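Local coordinates for protein flavin prenyltransferase UbiX (PDB 2EJB) that probably transfers a dimethylallyl group from dimethylallyl phosphate to N5 and C6 of FMN, making the prenylated flavin cofactor of UbiD decarboxylases, at residues A[120-125]-A[174-179]; A[136-141]-A[146-151]; A[30-35]-A[80-85]; A[92-97]-A[106-111]. All coordinates share one frame; numbering follows the deposited sequence.

The four contacts show how a parallel sheet is clothed on both faces. Interaction 1 lies on the face covered by helix 162-176, while interactions 2 and 4 hold the helices of the other face, their centres 12 Å apart and joined by Leu95 against Asn137, Met138 and Ile141. Segment 120-125 probably hydrogen-bonds to both neighbouring strands: Leu123 O lies 2.7 Å from Val149 N of interaction 2, and Pro120 O 2.7 Å from Val85 N of interaction 3. Interaction 3 reaches interaction 4 through Val34 and Ile107. Interaction 4 includes Thr92, Asn93 and Thr94 of the predicted FMN site; in interaction 1 the side chain of Val176 is about 6 Å from that of Lys172, predicted to bind dimethylallyl phosphate.

Interaction 1: A[120-125]-A[174-179]; sequences PLVLLV and LDVLRI
Val122, the one buried residue among the four that touch here, pushes its two methyls from strand 121-125 into the hollow formed by Val176 and Leu177. Its CG1 stands anti to the backbone N (chi1 -169°), which leaves CG2 beside that nitrogen and turned to the end of the strand where Pro120 lies. CG2 is the main bump: it meets Leu177 CD1 at 3.4 Å, closer than carbons usually come, and Val176 CG1 at 3.7 Å. The fit is mutual, because Val176 CG1 also lies 4.1 Å from Val122 CG1 and so faces the fork between the two valine methyls. Both pairs, Val122 with Val176 and Val122 with Leu177, come together tip to tip. Leu177 CD1 in turn is shared, resting 4.1 Å from Pro120 CB, where the contact is more exposed.

The fold is a Rossmann-like parallel sheet, and helix 162-176 covers the face to which Val122 points. A Schellman motif ends the helix: Arg178, with positive phi, is the C-prime residue, Ile179 N bonds to Leu174 O at 3.1 Å and Arg178 N to Asp175 O at 3.0 Å. This turn places Leu177 just past the last helical turn, with CD1 against Val122 and Pro120. The Arg178 guanidinium folds back with weak bonds from NH1 to the carbonyls of Asp175 and Val176. Tyr86 packs against both Val122 and Leu177, Val149 adjoins Val122, and Val176 also touches Val147 of strand 147-150 and, across the subunit boundary, Pro129 of the second subunit.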
loop_
_atom_site.group_PDB
_atom_site.type_symbol
_atom_site.label_atom_id
_atom_site.label_comp_id
_atom_site.label_asym_id
_atom_site.label_seq_id
_atom_site.Cartn_x
_atom_site.Cartn_y
_atom_site.Cartn_z
ATOM N N PRO A 120 8.282 -20.410 -1.697
ATOM C CA PRO A 120 8.074 -18.981 -1.447
ATOM C C PRO A 120 6.998 -18.385 -2.356
ATOM O O PRO A 120 7.021 -18.573 -3.576
ATOM C CB PRO A 120 9.457 -18.388 -1.700
ATOM C CG PRO A 120 10.378 -19.499 -1.220
ATOM C CD PRO A 120 9.719 -20.728 -1.812
ATOM N N LEU A 121 6.049 -17.682 -1.746
ATOM C CA LEU A 121 4.951 -17.044 -2.473
ATOM C C LEU A 121 4.947 -15.554 -2.136
ATOM O O LEU A 121 4.835 -15.174 -0.966
ATOM C CB LEU A 121 3.613 -17.670 -2.072
ATOM C CG LEU A 121 2.367 -17.031 -2.702
ATOM C CD1 LEU A 121 2.378 -17.228 -4.225
ATOM C CD2 LEU A 121 1.122 -17.643 -2.095
ATOM N N VAL A 122 5.063 -14.712 -3.159
ATOM C CA VAL A 122 5.096 -13.266 -2.948
ATOM C C VAL A 122 3.991 -12.549 -3.727
ATOM O O VAL A 122 3.874 -12.702 -4.942
ATOM C CB VAL A 122 6.468 -12.694 -3.363
ATOM C CG1 VAL A 122 6.597 -11.254 -2.906
ATOM C CG2 VAL A 122 7.587 -13.546 -2.768
ATOM N N LEU A 123 3.193 -11.758 -3.019
ATOM C CA LEU A 123 2.084 -11.024 -3.634
ATOM C C LEU A 123 2.255 -9.509 -3.524
ATOM O O LEU A 123 2.691 -8.995 -2.489
ATOM C CB LEU A 123 0.762 -11.428 -2.967
ATOM C CG LEU A 123 0.033 -12.740 -3.298
ATOM C CD1 LEU A 123 0.989 -13.826 -3.737
ATOM C CD2 LEU A 123 -0.787 -13.171 -2.076
ATOM N N LEU A 124 1.928 -8.798 -4.602
ATOM C CA LEU A 124 2.007 -7.342 -4.591
ATOM C C LEU A 124 0.571 -6.871 -4.651
ATOM O O LEU A 124 -0.084 -6.997 -5.683
ATOM C CB LEU A 124 2.782 -6.784 -5.798
ATOM C CG LEU A 124 2.963 -5.258 -5.692
ATOM C CD1 LEU A 124 4.022 -4.967 -4.640
ATOM C CD2 LEU A 124 3.381 -4.661 -7.034
ATOM N N VAL A 125 0.071 -6.350 -3.537
ATOM C CA VAL A 125 -1.307 -5.884 -3.476
ATOM C C VAL A 125 -1.396 -4.379 -3.688
ATOM O O VAL A 125 -0.607 -3.608 -3.146
ATOM C CB VAL A 125 -1.957 -6.254 -2.126
ATOM C CG1 VAL A 125 -3.380 -5.724 -2.081
ATOM C CG2 VAL A 125 -1.952 -7.778 -1.949
ATOM N N LEU A 174 12.198 -8.197 -5.156
ATOM C CA LEU A 174 13.372 -9.033 -5.335
ATOM C C LEU A 174 14.055 -9.292 -3.997
ATOM O O LEU A 174 14.536 -10.393 -3.750
ATOM C CB LEU A 174 14.340 -8.388 -6.334
ATOM C CG LEU A 174 13.848 -8.490 -7.789
ATOM C CD1 LEU A 174 14.679 -7.588 -8.682
ATOM C CD2 LEU A 174 13.900 -9.936 -8.264
ATOM N N ASP A 175 14.088 -8.286 -3.125
ATOM C CA ASP A 175 14.707 -8.456 -1.815
ATOM C C ASP A 175 13.987 -9.531 -1.011
ATOM O O ASP A 175 14.601 -10.217 -0.195
ATOM C CB ASP A 175 14.692 -7.148 -1.017
ATOM C CG ASP A 175 15.626 -6.104 -1.589
ATOM O OD1 ASP A 175 16.564 -6.482 -2.326
ATOM O OD2 ASP A 175 15.432 -4.907 -1.286
ATOM N N VAL A 176 12.681 -9.669 -1.231
ATOM C CA VAL A 176 11.912 -10.673 -0.514
ATOM C C VAL A 176 12.518 -12.058 -0.735
ATOM O O VAL A 176 12.580 -12.873 0.186
ATOM C CB VAL A 176 10.436 -10.694 -0.964
ATOM C CG1 VAL A 176 9.708 -11.865 -0.310
ATOM C CG2 VAL A 176 9.761 -9.384 -0.589
ATOM N N LEU A 177 12.976 -12.329 -1.951
ATOM C CA LEU A 177 13.558 -13.631 -2.231
ATOM C C LEU A 177 15.085 -13.619 -2.260
ATOM O O LEU A 177 15.714 -14.560 -2.744
ATOM C CB LEU A 177 12.982 -14.177 -3.541
ATOM C CG LEU A 177 11.730 -15.060 -3.408
ATOM C CD1 LEU A 177 10.810 -14.589 -2.291
ATOM C CD2 LEU A 177 11.007 -15.061 -4.742
ATOM N N ARG A 178 15.675 -12.554 -1.721
ATOM C CA ARG A 178 17.128 -12.415 -1.658
ATOM C C ARG A 178 17.834 -12.424 -3.007
ATOM O O ARG A 178 18.982 -12.850 -3.103
ATOM C CB ARG A 178 17.727 -13.517 -0.778
ATOM C CG ARG A 178 17.713 -13.222 0.712
ATOM C CD ARG A 178 16.332 -12.848 1.204
ATOM N NE ARG A 178 16.300 -12.635 2.649
ATOM C CZ ARG A 178 15.278 -12.080 3.293
ATOM N NH1 ARG A 178 14.207 -11.680 2.617
ATOM N NH2 ARG A 178 15.323 -11.926 4.611
ATOM N N ILE A 179 17.157 -11.966 -4.051
ATOM C CA ILE A 179 17.780 -11.928 -5.367
ATOM C C ILE A 179 18.546 -10.614 -5.496
ATOM O O ILE A 179 17.958 -9.537 -5.402
ATOM C CB ILE A 179 16.726 -12.027 -6.486
ATOM C CG1 ILE A 179 16.014 -13.382 -6.410
ATOM C CG2 ILE A 179 17.389 -11.852 -7.844
ATOM C CD1 ILE A 179 14.966 -13.589 -7.486
#

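Interaction 2: A[136-141]-A[146-151]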
loop_
_atom_site.group_PDB
_atom_site.type_symbol
_atom_site.label_atom_id
_atom_site.label_comp_id
_atom_site.label_asym_id
_atom_site.label_seq_id
_atom_site.Cartn_x
_atom_site.Cartn_y
_atom_site.Cartn_z
ATOM N N GLU A 136 -7.769 -9.417 6.341
ATOM C CA GLU A 136 -7.729 -10.788 6.809
ATOM C C GLU A 136 -7.136 -11.736 5.779
ATOM O O GLU A 136 -6.464 -12.698 6.140
ATOM C CB GLU A 136 -9.128 -11.237 7.243
ATOM C CG GLU A 136 -9.548 -10.598 8.565
ATOM C CD GLU A 136 -10.924 -11.028 9.024
ATOM O OE1 GLU A 136 -11.918 -10.641 8.371
ATOM O OE2 GLU A 136 -11.002 -11.760 10.035
ATOM N N ASN A 137 -7.371 -11.470 4.499
ATOM C CA ASN A 137 -6.818 -12.337 3.468
ATOM C C ASN A 137 -5.306 -12.211 3.470
ATOM O O ASN A 137 -4.593 -13.204 3.344
ATOM C CB ASN A 137 -7.370 -11.962 2.093
ATOM C CG ASN A 137 -8.791 -12.454 1.885
ATOM O OD1 ASN A 137 -9.497 -11.988 0.995
ATOM N ND2 ASN A 137 -9.211 -13.403 2.702
ATOM N N MET A 138 -4.818 -10.982 3.612
ATOM C CA MET A 138 -3.382 -10.753 3.634
ATOM C C MET A 138 -2.773 -11.382 4.877
ATOM O O MET A 138 -1.663 -11.898 4.832
ATOM C CB MET A 138 -3.070 -9.251 3.591
ATOM C CG MET A 138 -3.384 -8.597 2.246
ATOM S SD MET A 138 -2.838 -6.871 2.114
ATOM C CE MET A 138 -4.163 -6.048 2.942
ATOM N N LEU A 139 -3.513 -11.345 5.981
ATOM C CA LEU A 139 -3.044 -11.911 7.241
ATOM C C LEU A 139 -2.933 -13.422 7.126
ATOM O O LEU A 139 -1.977 -14.027 7.616
ATOM C CB LEU A 139 -4.016 -11.574 8.371
ATOM C CG LEU A 139 -3.478 -10.827 9.590
ATOM C CD1 LEU A 139 -4.555 -10.826 10.662
ATOM C CD2 LEU A 139 -2.208 -11.482 10.115
ATOM N N LYS A 140 -3.929 -14.035 6.494
ATOM C CA LYS A 140 -3.911 -15.478 6.319
ATOM C C LYS A 140 -2.725 -15.874 5.441
ATOM O O LYS A 140 -2.009 -16.820 5.763
ATOM C CB LYS A 140 -5.224 -15.971 5.701
ATOM C CG LYS A 140 -5.231 -17.470 5.447
ATOM C CD LYS A 140 -6.476 -18.162 5.969
ATOM C CE LYS A 140 -6.302 -19.685 5.936
ATOM N NZ LYS A 140 -7.557 -20.427 6.262
ATOM N N ILE A 141 -2.514 -15.154 4.337
ATOM C CA ILE A 141 -1.384 -15.459 3.450
ATOM C C ILE A 141 -0.095 -15.385 4.268
ATOM O O ILE A 141 0.723 -16.307 4.255
ATOM C CB ILE A 141 -1.252 -14.435 2.286
ATOM C CG1 ILE A 141 -2.437 -14.554 1.322
ATOM C CG2 ILE A 141 0.076 -14.643 1.555
ATOM C CD1 ILE A 141 -2.618 -15.925 0.724
ATOM N N GLY A 146 3.454 -16.943 3.376
ATOM C CA GLY A 146 3.535 -16.102 2.199
ATOM C C GLY A 146 3.940 -14.695 2.591
ATOM O O GLY A 146 3.861 -14.319 3.761
ATOM N N VAL A 147 4.387 -13.916 1.614
ATOM C CA VAL A 147 4.791 -12.541 1.869
ATOM C C VAL A 147 3.919 -11.585 1.080
ATOM O O VAL A 147 3.783 -11.709 -0.141
ATOM C CB VAL A 147 6.249 -12.288 1.462
ATOM C CG1 VAL A 147 6.558 -10.801 1.559
ATOM C CG2 VAL A 147 7.185 -13.082 2.364
ATOM N N VAL A 148 3.326 -10.633 1.781
ATOM C CA VAL A 148 2.475 -9.654 1.135
ATOM C C VAL A 148 3.183 -8.315 1.048
ATOM O O VAL A 148 3.601 -7.745 2.058
ATOM C CB VAL A 148 1.139 -9.482 1.892
ATOM C CG1 VAL A 148 0.305 -8.375 1.238
ATOM C CG2 VAL A 148 0.366 -10.793 1.872
ATOM N N VAL A 149 3.324 -7.822 -0.174
ATOM C CA VAL A 149 3.976 -6.548 -0.410
ATOM C C VAL A 149 2.967 -5.588 -1.018
ATOM O O VAL A 149 2.458 -5.828 -2.113
ATOM C CB VAL A 149 5.153 -6.687 -1.401
ATOM C CG1 VAL A 149 5.906 -5.366 -1.489
ATOM C CG2 VAL A 149 6.085 -7.820 -0.969
ATOM N N PRO A 150 2.644 -4.498 -0.310
ATOM C CA PRO A 150 1.683 -3.546 -0.870
ATOM C C PRO A 150 2.432 -2.692 -1.882
ATOM O O PRO A 150 3.621 -2.443 -1.714
ATOM C CB PRO A 150 1.261 -2.735 0.348
ATOM C CG PRO A 150 2.544 -2.646 1.107
ATOM C CD PRO A 150 3.071 -4.076 1.036
ATOM N N ALA A 151 1.761 -2.258 -2.941
ATOM C CA ALA A 151 2.435 -1.421 -3.923
ATOM C C ALA A 151 2.448 -0.005 -3.353
ATOM O O ALA A 151 1.710 0.865 -3.806
ATOM C CB ALA A 151 1.694 -1.463 -5.257
#
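Ile141 and Gly146 bring the backbones together where helix 132-143 gives way to strand 147-150. The axes of the two short segments approach to 8.1 Å and run at 139°, closer to antiparallel than to crossed. Gly146 N donates to Ile141 O at 2.9 Å, a bond that ties the approach to the strand to the last residue of the helix segment. Glycine also gives Ile141 CG2 room to come within 3.8 Å of Gly146 CA. The segments belong to a beta-alpha-beta unit, strand 121-125, helix 132-143, strand 147-150, and Val148 is the strand residue that points at the helix. Its CG1, anti to the backbone N (chi1 176°), meets Met138 SD at 3.6 Å; CG2 lies 3.9 Å from Ile141 CG2. Both helix side chains cross the valine at about a right angle. An alanine here lacks both methyls, which would probably open a gap between helix and strand beside Ile141 CG2 and leave the Met138 thioether freer to turn. Ile141 also reaches Leu95 and Leu123, while the Val148 backbone hydrogen-bonds to the second subunit.

Interaction 3: A[30-35]-A[80-85]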
loop_
_atom_site.group_PDB
_atom_site.type_symbol
_atom_site.label_atom_id
_atom_site.label_comp_id
_atom_site.label_asym_id
_atom_site.label_seq_id
_atom_site.Cartn_x
_atom_site.Cartn_y
_atom_site.Cartn_z
ATOM N N SER A 30 15.133 -18.309 -15.477
ATOM C CA SER A 30 14.234 -18.966 -16.424
ATOM C C SER A 30 12.851 -18.659 -15.885
ATOM O O SER A 30 12.446 -19.198 -14.857
ATOM C CB SER A 30 14.456 -20.479 -16.444
ATOM O OG SER A 30 15.577 -20.814 -17.244
ATOM N N VAL A 31 12.124 -17.789 -16.572
ATOM C CA VAL A 31 10.808 -17.404 -16.098
ATOM C C VAL A 31 9.617 -18.096 -16.736
ATOM O O VAL A 31 9.475 -18.141 -17.958
ATOM C CB VAL A 31 10.603 -15.884 -16.231
ATOM C CG1 VAL A 31 9.248 -15.487 -15.661
ATOM C CG2 VAL A 31 11.721 -15.147 -15.514
ATOM N N ASP A 32 8.766 -18.643 -15.876
ATOM C CA ASP A 32 7.535 -19.286 -16.303
ATOM C C ASP A 32 6.487 -18.217 -16.016
ATOM O O ASP A 32 6.263 -17.834 -14.865
ATOM C CB ASP A 32 7.284 -20.557 -15.488
ATOM C CG ASP A 32 8.040 -21.756 -16.041
ATOM O OD1 ASP A 32 7.759 -22.150 -17.190
ATOM O OD2 ASP A 32 8.911 -22.302 -15.335
ATOM N N LEU A 33 5.859 -17.728 -17.076
ATOM C CA LEU A 33 4.888 -16.656 -16.963
ATOM C C LEU A 33 3.434 -17.022 -17.196
ATOM O O LEU A 33 3.100 -17.760 -18.121
ATOM C CB LEU A 33 5.276 -15.544 -17.937
ATOM C CG LEU A 33 4.319 -14.364 -18.065
ATOM C CD1 LEU A 33 4.260 -13.595 -16.748
ATOM C CD2 LEU A 33 4.802 -13.464 -19.192
ATOM N N VAL A 34 2.568 -16.490 -16.343
ATOM C CA VAL A 34 1.138 -16.716 -16.478
ATOM C C VAL A 34 0.512 -15.332 -16.527
ATOM O O VAL A 34 0.706 -14.528 -15.613
ATOM C CB VAL A 34 0.530 -17.469 -15.272
ATOM C CG1 VAL A 34 -0.918 -17.815 -15.578
ATOM C CG2 VAL A 34 1.320 -18.726 -14.966
ATOM N N ILE A 35 -0.226 -15.052 -17.596
ATOM C CA ILE A 35 -0.875 -13.755 -17.749
ATOM C C ILE A 35 -2.380 -13.919 -17.863
ATOM O O ILE A 35 -2.868 -14.617 -18.753
ATOM C CB ILE A 35 -0.379 -13.026 -19.007
ATOM C CG1 ILE A 35 1.149 -13.021 -19.034
ATOM C CG2 ILE A 35 -0.903 -11.596 -19.014
ATOM C CD1 ILE A 35 1.737 -12.431 -20.296
ATOM N N VAL A 80 8.310 -27.484 -6.500
ATOM C CA VAL A 80 9.268 -27.490 -5.397
ATOM C C VAL A 80 10.689 -27.116 -5.812
ATOM O O VAL A 80 11.529 -26.828 -4.964
ATOM C CB VAL A 80 9.308 -28.870 -4.685
ATOM C CG1 VAL A 80 7.933 -29.203 -4.123
ATOM C CG2 VAL A 80 9.772 -29.962 -5.659
ATOM N N HIS A 81 10.957 -27.103 -7.114
ATOM C CA HIS A 81 12.295 -26.775 -7.600
ATOM C C HIS A 81 12.485 -25.303 -7.971
ATOM O O HIS A 81 13.559 -24.900 -8.415
ATOM C CB HIS A 81 12.631 -27.672 -8.793
ATOM C CG HIS A 81 12.637 -29.132 -8.460
ATOM N ND1 HIS A 81 13.561 -29.694 -7.603
ATOM C CD2 HIS A 81 11.818 -30.139 -8.841
ATOM C CE1 HIS A 81 13.308 -30.986 -7.472
ATOM N NE2 HIS A 81 12.256 -31.279 -8.213
ATOM N N TYR A 82 11.441 -24.504 -7.779
ATOM C CA TYR A 82 11.504 -23.078 -8.090
ATOM C C TYR A 82 11.997 -22.280 -6.891
ATOM O O TYR A 82 11.812 -22.684 -5.747
ATOM C CB TYR A 82 10.124 -22.564 -8.498
ATOM C CG TYR A 82 9.669 -23.031 -9.861
ATOM C CD1 TYR A 82 9.484 -22.120 -10.900
ATOM C CD2 TYR A 82 9.433 -24.380 -10.118
ATOM C CE1 TYR A 82 9.075 -22.538 -12.160
ATOM C CE2 TYR A 82 9.021 -24.813 -11.385
ATOM C CZ TYR A 82 8.847 -23.881 -12.396
ATOM O OH TYR A 82 8.453 -24.279 -13.648
ATOM N N ARG A 83 12.621 -21.140 -7.156
ATOM C CA ARG A 83 13.125 -20.298 -6.086
ATOM C C ARG A 83 11.978 -19.535 -5.429
ATOM O O ARG A 83 12.080 -19.111 -4.282
ATOM C CB ARG A 83 14.157 -19.315 -6.633
ATOM C CG ARG A 83 14.771 -18.425 -5.567
ATOM C CD ARG A 83 15.877 -17.569 -6.132
ATOM N NE ARG A 83 16.498 -16.750 -5.099
ATOM C CZ ARG A 83 17.637 -16.088 -5.259
ATOM N NH1 ARG A 83 18.291 -16.147 -6.412
ATOM N NH2 ARG A 83 18.115 -15.351 -4.269
ATOM N N GLY A 84 10.886 -19.359 -6.164
ATOM C CA GLY A 84 9.746 -18.647 -5.614
ATOM C C GLY A 84 8.662 -18.356 -6.633
ATOM O O GLY A 84 8.847 -18.530 -7.842
ATOM N N VAL A 85 7.513 -17.917 -6.139
ATOM C CA VAL A 85 6.398 -17.590 -7.007
ATOM C C VAL A 85 5.926 -16.175 -6.755
ATOM O O VAL A 85 5.604 -15.814 -5.620
ATOM C CB VAL A 85 5.204 -18.531 -6.783
ATOM C CG1 VAL A 85 3.999 -18.040 -7.581
ATOM C CG2 VAL A 85 5.575 -19.941 -7.205
#
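Asp32 and Tyr82 span one strand of the parallel sheet: strands 30-35 and 82-90 flank strand 3-8, and their side chains reach across it on the face that carries helix 106-117. The backbones stay well apart, with Asp32 CA and Val85 CA, the nearest pair, 9.5 Å from each other. Contact is therefore made by one side-chain bond, from Tyr82 OH to Asp32 OD2 at 2.6 Å. The carboxylate oxygen lies at the edge of the phenol ring and in its plane, which also brings Asp32 OD2 to 3.2 Å from Tyr82 CE1. The aspartate is turned otherwise: the hydroxyl meets OD2 from 55° above the carboxylate plane, and the two planes stand 46° apart.

In this Rossmann-like sheet the ring lies over the strand between, touching Lys3, and also touches Leu73 and Arg62. With CG placed beside the backbone N (chi1 -72°), the ring is swung so that its hydroxyl end closes on strand 30-35. The second carboxylate oxygen, OD1, takes a salt bridge from Arg62 and a hydrogen bond from His64, both in strand 61-65, a setting likely to favour the charged carboxylate. An alanine in place of Asp32 would probably leave the buried Tyr82 hydroxyl without this acceptor and Arg62 without this carboxylate as a salt-bridge partner. Beyond Tyr82 the chain turns a corner at Arg83 before Val85 continues along the sheet.

Interaction 4: A[92-97]-A[106-111]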
loop_
_atom_site.group_PDB
_atom_site.type_symbol
_atom_site.label_atom_id
_atom_site.label_comp_id
_atom_site.label_asym_id
_atom_site.label_seq_id
_atom_site.Cartn_x
_atom_site.Cartn_y
_atom_site.Cartn_z
ATOM N N THR A 92 -7.360 -8.136 -5.783
ATOM C CA THR A 92 -8.018 -8.493 -4.535
ATOM C C THR A 92 -8.740 -9.818 -4.693
ATOM O O THR A 92 -8.847 -10.598 -3.741
ATOM C CB THR A 92 -9.027 -7.400 -4.082
ATOM O OG1 THR A 92 -9.944 -7.108 -5.145
ATOM C CG2 THR A 92 -8.282 -6.131 -3.689
ATOM N N ASN A 93 -9.217 -10.080 -5.907
ATOM C CA ASN A 93 -9.919 -11.325 -6.195
ATOM C C ASN A 93 -8.965 -12.516 -6.092
ATOM O O ASN A 93 -9.280 -13.521 -5.455
ATOM C CB ASN A 93 -10.559 -11.263 -7.593
ATOM C CG ASN A 93 -11.121 -12.604 -8.043
ATOM O OD1 ASN A 93 -10.533 -13.286 -8.879
ATOM N ND2 ASN A 93 -12.255 -12.990 -7.482
ATOM N N THR A 94 -7.799 -12.398 -6.714
ATOM C CA THR A 94 -6.804 -13.466 -6.675
ATOM C C THR A 94 -6.322 -13.667 -5.244
ATOM O O THR A 94 -6.111 -14.797 -4.804
ATOM C CB THR A 94 -5.608 -13.139 -7.589
ATOM O OG1 THR A 94 -6.021 -13.267 -8.951
ATOM C CG2 THR A 94 -4.438 -14.081 -7.325
ATOM N N LEU A 95 -6.152 -12.563 -4.522
ATOM C CA LEU A 95 -5.716 -12.629 -3.134
ATOM C C LEU A 95 -6.700 -13.483 -2.351
ATOM O O LEU A 95 -6.308 -14.360 -1.579
ATOM C CB LEU A 95 -5.666 -11.227 -2.519
ATOM C CG LEU A 95 -5.600 -11.180 -0.987
ATOM C CD1 LEU A 95 -4.321 -11.868 -0.492
ATOM C CD2 LEU A 95 -5.662 -9.733 -0.514
ATOM N N SER A 96 -7.984 -13.223 -2.567
ATOM C CA SER A 96 -9.043 -13.948 -1.880
ATOM C C SER A 96 -9.055 -15.413 -2.299
ATOM O O SER A 96 -9.062 -16.306 -1.455
ATOM C CB SER A 96 -10.400 -13.300 -2.175
ATOM O OG SER A 96 -11.446 -13.975 -1.499
ATOM N N CYS A 97 -9.046 -15.662 -3.601
ATOM C CA CYS A 97 -9.050 -17.033 -4.088
ATOM C C CYS A 97 -7.938 -17.881 -3.469
ATOM O O CYS A 97 -8.190 -18.993 -3.003
ATOM C CB CYS A 97 -8.960 -17.049 -5.616
ATOM S SG CYS A 97 -10.501 -16.476 -6.405
ATOM N N LEU A 106 -5.342 -21.114 -13.377
ATOM C CA LEU A 106 -4.038 -21.699 -13.091
ATOM C C LEU A 106 -3.305 -20.929 -12.000
ATOM O O LEU A 106 -2.683 -21.525 -11.119
ATOM C CB LEU A 106 -3.182 -21.717 -14.358
ATOM C CG LEU A 106 -1.743 -22.222 -14.200
ATOM C CD1 LEU A 106 -1.750 -23.651 -13.672
ATOM C CD2 LEU A 106 -1.022 -22.145 -15.538
ATOM N N ILE A 107 -3.380 -19.605 -12.069
ATOM C CA ILE A 107 -2.726 -18.737 -11.094
ATOM C C ILE A 107 -3.119 -19.089 -9.662
ATOM O O ILE A 107 -2.271 -19.147 -8.768
ATOM C CB ILE A 107 -3.072 -17.250 -11.368
ATOM C CG1 ILE A 107 -2.482 -16.829 -12.719
ATOM C CG2 ILE A 107 -2.523 -16.355 -10.253
ATOM C CD1 ILE A 107 -2.715 -15.365 -13.055
ATOM N N HIS A 108 -4.406 -19.323 -9.444
ATOM C CA HIS A 108 -4.880 -19.667 -8.111
ATOM C C HIS A 108 -4.275 -21.003 -7.720
ATOM O O HIS A 108 -3.810 -21.178 -6.595
ATOM C CB HIS A 108 -6.407 -19.737 -8.108
ATOM C CG HIS A 108 -7.064 -18.470 -8.558
ATOM N ND1 HIS A 108 -8.371 -18.412 -8.973
ATOM C CD2 HIS A 108 -6.579 -17.206 -8.650
ATOM C CE1 HIS A 108 -8.671 -17.166 -9.306
ATOM N NE2 HIS A 108 -7.602 -16.419 -9.117
ATOM N N ARG A 109 -4.260 -21.936 -8.667
ATOM C CA ARG A 109 -3.702 -23.262 -8.427
ATOM C C ARG A 109 -2.235 -23.176 -8.014
ATOM O O ARG A 109 -1.804 -23.852 -7.071
ATOM C CB ARG A 109 -3.829 -24.121 -9.689
ATOM C CG ARG A 109 -3.134 -25.474 -9.602
ATOM C CD ARG A 109 -3.742 -26.360 -8.520
ATOM N NE ARG A 109 -3.004 -27.614 -8.376
ATOM C CZ ARG A 109 -3.247 -28.529 -7.441
ATOM N NH1 ARG A 109 -4.217 -28.341 -6.556
ATOM N NH2 ARG A 109 -2.513 -29.630 -7.388
ATOM N N VAL A 110 -1.471 -22.348 -8.722
ATOM C CA VAL A 110 -0.048 -22.192 -8.434
ATOM C C VAL A 110 0.162 -21.647 -7.023
ATOM O O VAL A 110 1.138 -21.986 -6.354
ATOM C CB VAL A 110 0.627 -21.254 -9.458
ATOM C CG1 VAL A 110 2.104 -21.066 -9.109
ATOM C CG2 VAL A 110 0.486 -21.842 -10.860
ATOM N N GLY A 111 -0.755 -20.797 -6.578
ATOM C CA GLY A 111 -0.647 -20.251 -5.239
ATOM C C GLY A 111 -0.895 -21.359 -4.231
ATOM O O GLY A 111 -0.207 -21.461 -3.221
#
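His108 points from helix 106-117 at Cys97 and Thr94 on helix 92-100. From CB, which is directed at the other helix, the chain leads to CG, set beside the backbone N (chi1 -57°) and 3.8 Å from Cys97 CB. The imidazole then lies flat under that carbon: Cys97 CB sits 3.6 Å from the ring centroid and only 5° off the normal, a CH-pi contact over the face. Going round the ring, ND1 accepts a hydrogen bond from the backbone N of Lys104, which probably holds the imidazole at this rotation. CE1 comes next, 3.5 Å from Cys97 SG, a sulfur-aromatic approach that is oblique to the ring. At the tip, NE2 faces Thr94 OG1 at 3.5 Å, the hydroxyl lying at the ring edge near its plane. CD2 closes the circuit beside Thr94 CG2 at 4.0 Å, and this methyl also meets Ile107 CG2 at 4.2 Å.

The segment axes pass 9.8 Å apart with a crossing angle of -45°, and the imidazole lies between the two helices, which pack on the same face of the sheet. The backbone N of Thr94, a residue predicted to bind FMN, donates to Ser91 OG. Leu95 packs on Asn137 and Ile141 of helix 132-143, while Thr94 and Val110 rest on Val87 and Val85 of strand 82-90.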